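Local coordinates for secreted protein ASP-2 (Necator americanus, PDB 1U53) that is a secreted hookworm antigen of the pathogenesis-related-1 (CAP) family, studied as a vaccine candidate, whose molecular role is not firmly established, at residues A[148-151]-A[156-159]; A[88-93]-A[101-106]; A[64-69]-A[73-78]. All coordinates share one frame; numbering follows the deposited sequence.

Contact 1 of 3, residues A[148-151]-A[156-159]; sequences CYVE and MCYV
Residues 148-151 and 157-159 run antiparallel as neighbouring strands, their short axes 4.7 Å apart and 170° from one direction to the other. Glu-151 and Tyr-158 form the hydrogen-bonded pair: Glu-151 N donates to Tyr-158 O at 2.8 Å and Tyr-158 N to Glu-151 O at 2.9 Å. Val-150 and Val-159 make the adjacent non-hydrogen-bonded pair. Val-150 CA also makes a CA-H...O contact with Tyr-158 O, 3.4 Å away.

The two valines stand side by side and point the same way, Val-150 CG2 lying 4.0 Å from Val-159 CG2. The other branch of Val-150, CG1, is placed anti to the backbone N (chi1 -180°) and reaches along the face to Cys-157 SG at 3.4 Å. On the reverse face the carboxylate of Glu-151 turns away from the partner strand to a salt bridge with Lys-68.

The pairing belongs to the hairpin of strands 145-152 and 157-164 at the centre of the sheet. Helices 14-32 and 97-109 cover the valine face through Phe-20, Ala-100 and Ala-104, whereas helix 57-67 packs on Tyr-149 and Glu-151.

Contact 2 of 3, residues A[88-93]-A[101-106]; sequences FMSSDS and AEQASK
Phe-88 and Ala-104 join the edge strand 84-90 to helix 97-109 within the alpha-beta-alpha sandwich characteristic of the CAP fold. The short axes of strand 88-90 and helix 101-106 pass 8.6 Å apart at 126°, and no hydrogen bond links the two segments: they meet by apolar packing. The Phe-88 side chain leaves the strand with CG opposite its own N (chi1 168°), which lays the ring against the helix, with Ala-104 CA over its face, 3.8 Å from the ring centroid, in a CH-pi contact. The methyl group of the same alanine sits at the root of the ring, Ala-104 CB approaching Phe-88 CG to 3.6 Å.

Gln-103 takes the far end. Its CB lies 3.9 Å from Phe-88 CZ, and its extended chain then carries the amide past the ring, the two planes 86° apart, with OE1 4.0 Å from the same CZ. One aromatic face is thereby pressed on two successive helical residues.

Beyond the strand the chain turns sharply. Ser-90 OG accepts from Asp-92 N at 3.1 Å, an ST turn, and Asp-92 is itself the centre of an inverse gamma turn. In the helix, Ser-105 OG donates to Ala-101 O at 2.8 Å, while Ser-105 N reaches that oxygen from the opposite face of the carbonyl plane.

Val-159 of the neighbouring strand 157-164 touches both Phe-88 and Ala-104, and Ala-107 and Trp-108 extend the helical surface beside the phenylalanine. Away from the strand, Ala-101 and Ser-105 pack against Phe-20 of helix 14-32.

Contact 3 of 3, residues A[64-69]-A[73-78]; sequences MNNAKQ and KHSQPN
The carboxamide of Asn-66 is the flat group that spans this contact, presenting its nitrogen to the backbone carbonyl of Lys-73. ND2 donates to Lys-73 O at 3.1 Å; the N-H...O angle of 146° is bent and the oxygen lies 18° out of the amide plane, although ND2 itself stays in the plane of the carbonyl. OD1 also comes within 3.5 Å of Lys-73 O, but two acceptors meet there and no bond forms. The contact lies in the connection from helix 57-67 to strand 84-90 of the CAP alpha-beta-alpha sandwich: a side chain from the helix holds the loop that leads on to the strand.

A first torsion of -179°, turning CG away from the residue's own N, projects the amide from the helix toward that loop. Both of its ends have partners further off. OD1 receives the hydroxyl of Tyr-158, which in turn accepts from Lys-73 N, so the tyrosine bridges helix and loop. ND2 also bonds to Glu-85 OE2, and Ser-75 OG bonds to the same carboxylate oxygen. Glu-85 thus ties the amide and the serine together. Ser-75 CB lies 3.9 Å from Asn-66 ND2. These bonds satisfy the polar end of a buried asparagine and fix which way its amide is turned.

Further along the chain, Lys-68 N bonds to Met-64 O at 2.8 Å, and Gln-69 N reaches back three residues to Asn-66 O at 3.0 Å. The side chain of Gln-69 reaches back to the carbonyl of Asn-65: NE2 donates to Asn-65 O at 3.0 Å, with that oxygen almost exactly in the plane of the glutamine amide.

Contact 1 lies between the other two and touches both. Its centre is about 8 Å from that of contact 2, and the two share the sheet: Cys-157 N bonds to Ser-90 O at 2.8 Å and Val-159 N to Phe-88 O at 2.9 Å. Contact 3, with its centre about 11 Å from that of contact 1, meets the hairpin on the face of the sheet opposite helix 97-109 of contact 2, joined to it at Tyr-158 OH to Asn-66 OD1 (2.7 Å) and Lys-68 NZ to Glu-151 OE1 (2.9 Å). Contacts 2 and 3 do not touch, their nearest atoms being about 7 Å apart and their centres about 17 Å. Together they sample both helical layers around the central strands.

Contact 1 of 3, residues A[148-151]-A[156-159]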
loop_
_atom_site.group_PDB
_atom_site.type_symbol
_atom_site.label_atom_id
_atom_site.label_comp_id
_atom_site.label_asym_id
_atom_site.label_seq_id
_atom_site.Cartn_x
_atom_site.Cartn_y
_atom_site.Cartn_z
ATOM N N CYS A 148 -6.234 6.621 -3.518
ATOM C CA CYS A 148 -6.054 5.932 -4.790
ATOM C C CYS A 148 -7.078 6.365 -5.817
ATOM O O CYS A 148 -8.107 6.919 -5.478
ATOM C CB CYS A 148 -6.233 4.412 -4.565
ATOM S SG CYS A 148 -5.289 3.735 -3.173
ATOM N N TYR A 149 -6.815 6.018 -7.068
ATOM C CA TYR A 149 -7.801 6.269 -8.119
ATOM C C TYR A 149 -7.729 5.150 -9.141
ATOM O O TYR A 149 -6.624 4.668 -9.461
ATOM C CB TYR A 149 -7.539 7.631 -8.765
ATOM C CG TYR A 149 -8.705 8.149 -9.595
ATOM C CD1 TYR A 149 -9.715 8.914 -8.997
ATOM C CD2 TYR A 149 -8.809 7.844 -10.956
ATOM C CE1 TYR A 149 -10.795 9.337 -9.753
ATOM C CE2 TYR A 149 -9.876 8.272 -11.703
ATOM C CZ TYR A 149 -10.864 9.026 -11.108
ATOM O OH TYR A 149 -11.930 9.495 -11.872
ATOM N N VAL A 150 -8.892 4.754 -9.671
ATOM C CA VAL A 150 -9.028 3.730 -10.725
ATOM C C VAL A 150 -9.660 4.397 -11.912
ATOM O O VAL A 150 -10.757 5.016 -11.791
ATOM C CB VAL A 150 -9.931 2.584 -10.293
ATOM C CG1 VAL A 150 -10.059 1.533 -11.399
ATOM C CG2 VAL A 150 -9.424 1.965 -8.957
ATOM N N GLU A 151 -8.966 4.319 -13.043
ATOM C CA GLU A 151 -9.433 4.942 -14.280
ATOM C C GLU A 151 -9.689 3.898 -15.337
ATOM O O GLU A 151 -8.837 3.060 -15.597
ATOM C CB GLU A 151 -8.373 5.918 -14.801
ATOM C CG GLU A 151 -8.753 6.661 -16.112
ATOM C CD GLU A 151 -9.882 7.679 -15.989
ATOM O OE1 GLU A 151 -10.517 7.779 -14.926
ATOM O OE2 GLU A 151 -10.175 8.366 -17.020
ATOM N N MET A 156 -6.978 -0.155 -20.915
ATOM C CA MET A 156 -6.587 -0.763 -19.648
ATOM C C MET A 156 -7.429 -0.165 -18.537
ATOM O O MET A 156 -7.941 0.953 -18.664
ATOM C CB MET A 156 -5.106 -0.500 -19.314
ATOM C CG MET A 156 -4.794 1.006 -19.124
ATOM S SD MET A 156 -3.068 1.203 -18.607
ATOM C CE MET A 156 -2.924 2.964 -18.877
ATOM N N CYS A 157 -7.535 -0.902 -17.445
ATOM C CA CYS A 157 -8.087 -0.351 -16.216
ATOM C C CYS A 157 -6.823 0.011 -15.445
ATOM O O CYS A 157 -5.992 -0.874 -15.214
ATOM C CB CYS A 157 -8.894 -1.415 -15.456
ATOM S SG CYS A 157 -9.431 -0.812 -13.825
ATOM N N TYR A 158 -6.633 1.302 -15.112
ATOM C CA TYR A 158 -5.357 1.768 -14.569
ATOM C C TYR A 158 -5.558 2.247 -13.128
ATOM O O TYR A 158 -6.426 3.076 -12.856
ATOM C CB TYR A 158 -4.812 2.889 -15.473
ATOM C CG TYR A 158 -3.498 3.490 -15.057
ATOM C CD1 TYR A 158 -2.466 2.691 -14.538
ATOM C CD2 TYR A 158 -3.236 4.833 -15.266
ATOM C CE1 TYR A 158 -1.232 3.239 -14.166
ATOM C CE2 TYR A 158 -2.007 5.401 -14.866
ATOM C CZ TYR A 158 -1.014 4.605 -14.334
ATOM O OH TYR A 158 0.195 5.173 -13.979
ATOM N N VAL A 159 -4.773 1.674 -12.200
ATOM C CA VAL A 159 -4.957 1.919 -10.763
ATOM C C VAL A 159 -3.699 2.545 -10.247
ATOM O O VAL A 159 -2.596 2.018 -10.455
ATOM C CB VAL A 159 -5.142 0.591 -10.009
ATOM C CG1 VAL A 159 -5.215 0.786 -8.503
ATOM C CG2 VAL A 159 -6.398 -0.154 -10.549
#

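Contact 2 of 3, residues A[88-93]-A[101-106]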
loop_
_atom_site.group_PDB
_atom_site.type_symbol
_atom_site.label_atom_id
_atom_site.label_comp_id
_atom_site.label_asym_id
_atom_site.label_seq_id
_atom_site.Cartn_x
_atom_site.Cartn_y
_atom_site.Cartn_z
ATOM N N PHE A 88 -0.819 -0.187 -11.022
ATOM C CA PHE A 88 -1.283 -1.524 -11.446
ATOM C C PHE A 88 -2.137 -1.348 -12.673
ATOM O O PHE A 88 -2.818 -0.323 -12.822
ATOM C CB PHE A 88 -2.129 -2.187 -10.336
ATOM C CG PHE A 88 -2.901 -3.431 -10.766
ATOM C CD1 PHE A 88 -2.315 -4.679 -10.742
ATOM C CD2 PHE A 88 -4.230 -3.320 -11.167
ATOM C CE1 PHE A 88 -3.063 -5.843 -11.128
ATOM C CE2 PHE A 88 -4.978 -4.462 -11.587
ATOM C CZ PHE A 88 -4.362 -5.724 -11.553
ATOM N N MET A 89 -2.119 -2.332 -13.564
ATOM C CA MET A 89 -3.082 -2.249 -14.674
ATOM C C MET A 89 -3.607 -3.636 -15.005
ATOM O O MET A 89 -2.921 -4.655 -14.817
ATOM C CB MET A 89 -2.469 -1.631 -15.924
ATOM C CG MET A 89 -1.284 -2.436 -16.469
ATOM S SD MET A 89 -0.687 -1.703 -17.995
ATOM C CE MET A 89 -1.870 -2.349 -19.120
ATOM N N SER A 90 -4.832 -3.632 -15.545
ATOM C CA SER A 90 -5.449 -4.822 -16.099
ATOM C C SER A 90 -5.945 -4.505 -17.501
ATOM O O SER A 90 -6.342 -3.400 -17.777
ATOM C CB SER A 90 -6.682 -5.161 -15.254
ATOM O OG SER A 90 -7.494 -6.122 -15.893
ATOM N N SER A 91 -5.976 -5.496 -18.391
ATOM C CA SER A 91 -6.516 -5.258 -19.717
ATOM C C SER A 91 -8.049 -5.200 -19.741
ATOM O O SER A 91 -8.608 -4.838 -20.778
ATOM C CB SER A 91 -6.095 -6.409 -20.663
ATOM O OG SER A 91 -6.789 -7.583 -20.231
ATOM N N ASP A 92 -8.716 -5.549 -18.635
ATOM C CA ASP A 92 -10.187 -5.429 -18.533
ATOM C C ASP A 92 -10.550 -3.990 -18.174
ATOM O O ASP A 92 -10.763 -3.675 -17.000
ATOM C CB ASP A 92 -10.674 -6.404 -17.444
ATOM C CG ASP A 92 -12.181 -6.558 -17.378
ATOM O OD1 ASP A 92 -12.903 -5.819 -18.053
ATOM O OD2 ASP A 92 -12.621 -7.435 -16.588
ATOM N N SER A 93 -10.641 -3.148 -19.209
ATOM C CA SER A 93 -10.885 -1.679 -19.106
ATOM C C SER A 93 -12.050 -1.319 -18.247
ATOM O O SER A 93 -12.008 -0.356 -17.428
ATOM C CB SER A 93 -11.112 -1.104 -20.526
ATOM O OG SER A 93 -9.826 -0.912 -21.035
ATOM N N ALA A 101 -9.595 -2.496 -7.310
ATOM C CA ALA A 101 -8.887 -2.189 -6.062
ATOM C C ALA A 101 -8.390 -3.486 -5.408
ATOM O O ALA A 101 -7.280 -3.563 -4.870
ATOM C CB ALA A 101 -9.835 -1.445 -5.113
ATOM N N GLU A 102 -9.248 -4.507 -5.429
ATOM C CA GLU A 102 -8.918 -5.781 -4.831
ATOM C C GLU A 102 -7.773 -6.409 -5.593
ATOM O O GLU A 102 -6.798 -6.896 -5.005
ATOM C CB GLU A 102 -10.139 -6.701 -4.938
ATOM C CG GLU A 102 -9.943 -8.023 -4.214
ATOM C CD GLU A 102 -11.211 -8.844 -4.274
ATOM O OE1 GLU A 102 -12.188 -8.359 -4.894
ATOM O OE2 GLU A 102 -11.239 -9.936 -3.682
ATOM N N GLN A 103 -7.859 -6.374 -6.913
ATOM C CA GLN A 103 -6.811 -7.031 -7.719
ATOM C C GLN A 103 -5.470 -6.348 -7.560
ATOM O O GLN A 103 -4.413 -6.996 -7.485
ATOM C CB GLN A 103 -7.216 -7.027 -9.181
ATOM C CG GLN A 103 -8.421 -7.876 -9.461
ATOM C CD GLN A 103 -8.471 -8.330 -10.935
ATOM O OE1 GLN A 103 -7.720 -7.839 -11.792
ATOM N NE2 GLN A 103 -9.382 -9.272 -11.221
ATOM N N ALA A 104 -5.495 -5.014 -7.522
ATOM C CA ALA A 104 -4.227 -4.275 -7.394
ATOM C C ALA A 104 -3.578 -4.551 -6.066
ATOM O O ALA A 104 -2.378 -4.810 -5.967
ATOM C CB ALA A 104 -4.469 -2.782 -7.535
ATOM N N SER A 105 -4.400 -4.550 -5.016
ATOM C CA SER A 105 -3.866 -4.701 -3.668
ATOM C C SER A 105 -3.307 -6.102 -3.532
ATOM O O SER A 105 -2.242 -6.281 -2.943
ATOM C CB SER A 105 -4.964 -4.435 -2.624
ATOM O OG SER A 105 -5.490 -3.082 -2.760
ATOM N N LYS A 106 -3.988 -7.105 -4.089
ATOM C CA LYS A 106 -3.454 -8.486 -4.072
ATOM C C LYS A 106 -2.146 -8.607 -4.853
ATOM O O LYS A 106 -1.246 -9.317 -4.422
ATOM C CB LYS A 106 -4.470 -9.483 -4.656
ATOM C CG LYS A 106 -5.699 -9.697 -3.783
ATOM C CD LYS A 106 -6.649 -10.574 -4.603
ATOM C CE LYS A 106 -7.653 -11.303 -3.793
ATOM N NZ LYS A 106 -8.563 -12.104 -4.726
#

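Contact 3 of 3, residues A[64-69]-A[73-78]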
loop_
_atom_site.group_PDB
_atom_site.type_symbol
_atom_site.label_atom_id
_atom_site.label_comp_id
_atom_site.label_asym_id
_atom_site.label_seq_id
_atom_site.Cartn_x
_atom_site.Cartn_y
_atom_site.Cartn_z
ATOM N N MET A 64 -5.105 10.356 -8.725
ATOM C CA MET A 64 -5.956 10.678 -9.867
ATOM C C MET A 64 -5.240 11.398 -10.995
ATOM O O MET A 64 -5.446 11.083 -12.178
ATOM C CB MET A 64 -7.181 11.517 -9.407
ATOM C CG MET A 64 -8.142 11.809 -10.552
ATOM S SD MET A 64 -9.509 12.810 -9.898
ATOM C CE MET A 64 -8.679 14.360 -9.559
ATOM N N ASN A 65 -4.425 12.407 -10.650
ATOM C CA ASN A 65 -3.698 13.146 -11.656
ATOM C C ASN A 65 -2.830 12.200 -12.497
ATOM O O ASN A 65 -2.629 12.443 -13.672
ATOM C CB ASN A 65 -2.807 14.205 -11.005
ATOM C CG ASN A 65 -3.595 15.345 -10.399
ATOM O OD1 ASN A 65 -4.791 15.476 -10.656
ATOM N ND2 ASN A 65 -2.949 16.145 -9.543
ATOM N N ASN A 66 -2.294 11.140 -11.883
ATOM C CA ASN A 66 -1.540 10.143 -12.634
ATOM C C ASN A 66 -2.491 9.276 -13.428
ATOM O O ASN A 66 -2.416 9.203 -14.664
ATOM C CB ASN A 66 -0.714 9.278 -11.648
ATOM C CG ASN A 66 0.148 8.212 -12.346
ATOM O OD1 ASN A 66 -0.120 7.832 -13.478
ATOM N ND2 ASN A 66 1.190 7.721 -11.649
ATOM N N ALA A 67 -3.421 8.649 -12.727
ATOM C CA ALA A 67 -4.359 7.725 -13.420
ATOM C C ALA A 67 -5.010 8.357 -14.637
ATOM O O ALA A 67 -5.118 7.696 -15.628
ATOM C CB ALA A 67 -5.408 7.205 -12.462
ATOM N N LYS A 68 -5.467 9.607 -14.552
ATOM C CA LYS A 68 -6.241 10.185 -15.655
ATOM C C LYS A 68 -5.440 10.321 -16.942
ATOM O O LYS A 68 -6.026 10.477 -18.021
ATOM C CB LYS A 68 -6.773 11.567 -15.268
ATOM C CG LYS A 68 -7.913 11.481 -14.258
ATOM C CD LYS A 68 -9.143 10.999 -14.968
ATOM C CE LYS A 68 -10.427 11.272 -14.201
ATOM N NZ LYS A 68 -11.541 10.454 -14.770
ATOM N N GLN A 69 -4.105 10.324 -16.865
ATOM C CA GLN A 69 -3.311 10.419 -18.103
ATOM C C GLN A 69 -3.285 9.128 -18.924
ATOM O O GLN A 69 -2.894 9.135 -20.100
ATOM C CB GLN A 69 -1.882 10.809 -17.787
ATOM C CG GLN A 69 -1.731 12.094 -17.020
ATOM C CD GLN A 69 -0.302 12.312 -16.574
ATOM O OE1 GLN A 69 0.641 12.300 -17.399
ATOM N NE2 GLN A 69 -0.114 12.524 -15.280
ATOM N N LYS A 73 2.742 4.561 -15.841
ATOM C CA LYS A 73 4.053 5.110 -15.515
ATOM C C LYS A 73 3.998 5.755 -14.147
ATOM O O LYS A 73 3.036 6.439 -13.798
ATOM C CB LYS A 73 4.452 6.183 -16.556
ATOM C CG LYS A 73 5.948 6.545 -16.492
ATOM C CD LYS A 73 6.251 7.791 -17.334
ATOM C CE LYS A 73 7.750 8.128 -17.266
ATOM N NZ LYS A 73 8.601 6.914 -17.450
ATOM N N HIS A 74 5.062 5.559 -13.391
ATOM C CA HIS A 74 5.226 6.314 -12.150
ATOM C C HIS A 74 5.302 7.805 -12.417
ATOM O O HIS A 74 5.901 8.254 -13.410
ATOM C CB HIS A 74 6.466 5.828 -11.388
ATOM C CG HIS A 74 6.185 4.629 -10.552
ATOM N ND1 HIS A 74 6.633 3.369 -10.882
ATOM C CD2 HIS A 74 5.431 4.484 -9.436
ATOM C CE1 HIS A 74 6.199 2.505 -9.976
ATOM N NE2 HIS A 74 5.486 3.164 -9.081
ATOM N N SER A 75 4.731 8.567 -11.492
ATOM C CA SER A 75 4.788 10.019 -11.540
ATOM C C SER A 75 6.101 10.531 -10.985
ATOM O O SER A 75 6.783 9.894 -10.162
ATOM C CB SER A 75 3.611 10.640 -10.730
ATOM O OG SER A 75 3.610 10.146 -9.386
ATOM N N GLN A 76 6.451 11.717 -11.452
ATOM C CA GLN A 76 7.638 12.340 -10.944
ATOM C C GLN A 76 7.345 12.902 -9.557
ATOM O O GLN A 76 6.211 13.252 -9.255
ATOM C CB GLN A 76 8.004 13.460 -11.911
ATOM C CG GLN A 76 8.611 12.932 -13.196
ATOM C CD GLN A 76 10.108 12.717 -13.020
ATOM O OE1 GLN A 76 10.580 11.590 -12.970
ATOM N NE2 GLN A 76 10.859 13.819 -12.910
ATOM N N PRO A 77 8.359 12.962 -8.677
ATOM C CA PRO A 77 8.132 13.385 -7.303
ATOM C C PRO A 77 7.399 14.722 -7.097
ATOM O O PRO A 77 6.614 14.812 -6.162
ATOM C CB PRO A 77 9.553 13.415 -6.714
ATOM C CG PRO A 77 10.217 12.270 -7.444
ATOM C CD PRO A 77 9.747 12.506 -8.879
ATOM N N ASN A 78 7.669 15.742 -7.916
ATOM C CA ASN A 78 6.997 17.017 -7.795
ATOM C C ASN A 78 5.513 16.931 -8.174
ATOM O O ASN A 78 4.757 17.857 -7.893
ATOM C CB ASN A 78 7.720 18.101 -8.604
ATOM C CG ASN A 78 7.323 19.487 -8.207
ATOM O OD1 ASN A 78 6.951 20.316 -9.060
ATOM N ND2 ASN A 78 7.359 19.767 -6.907
#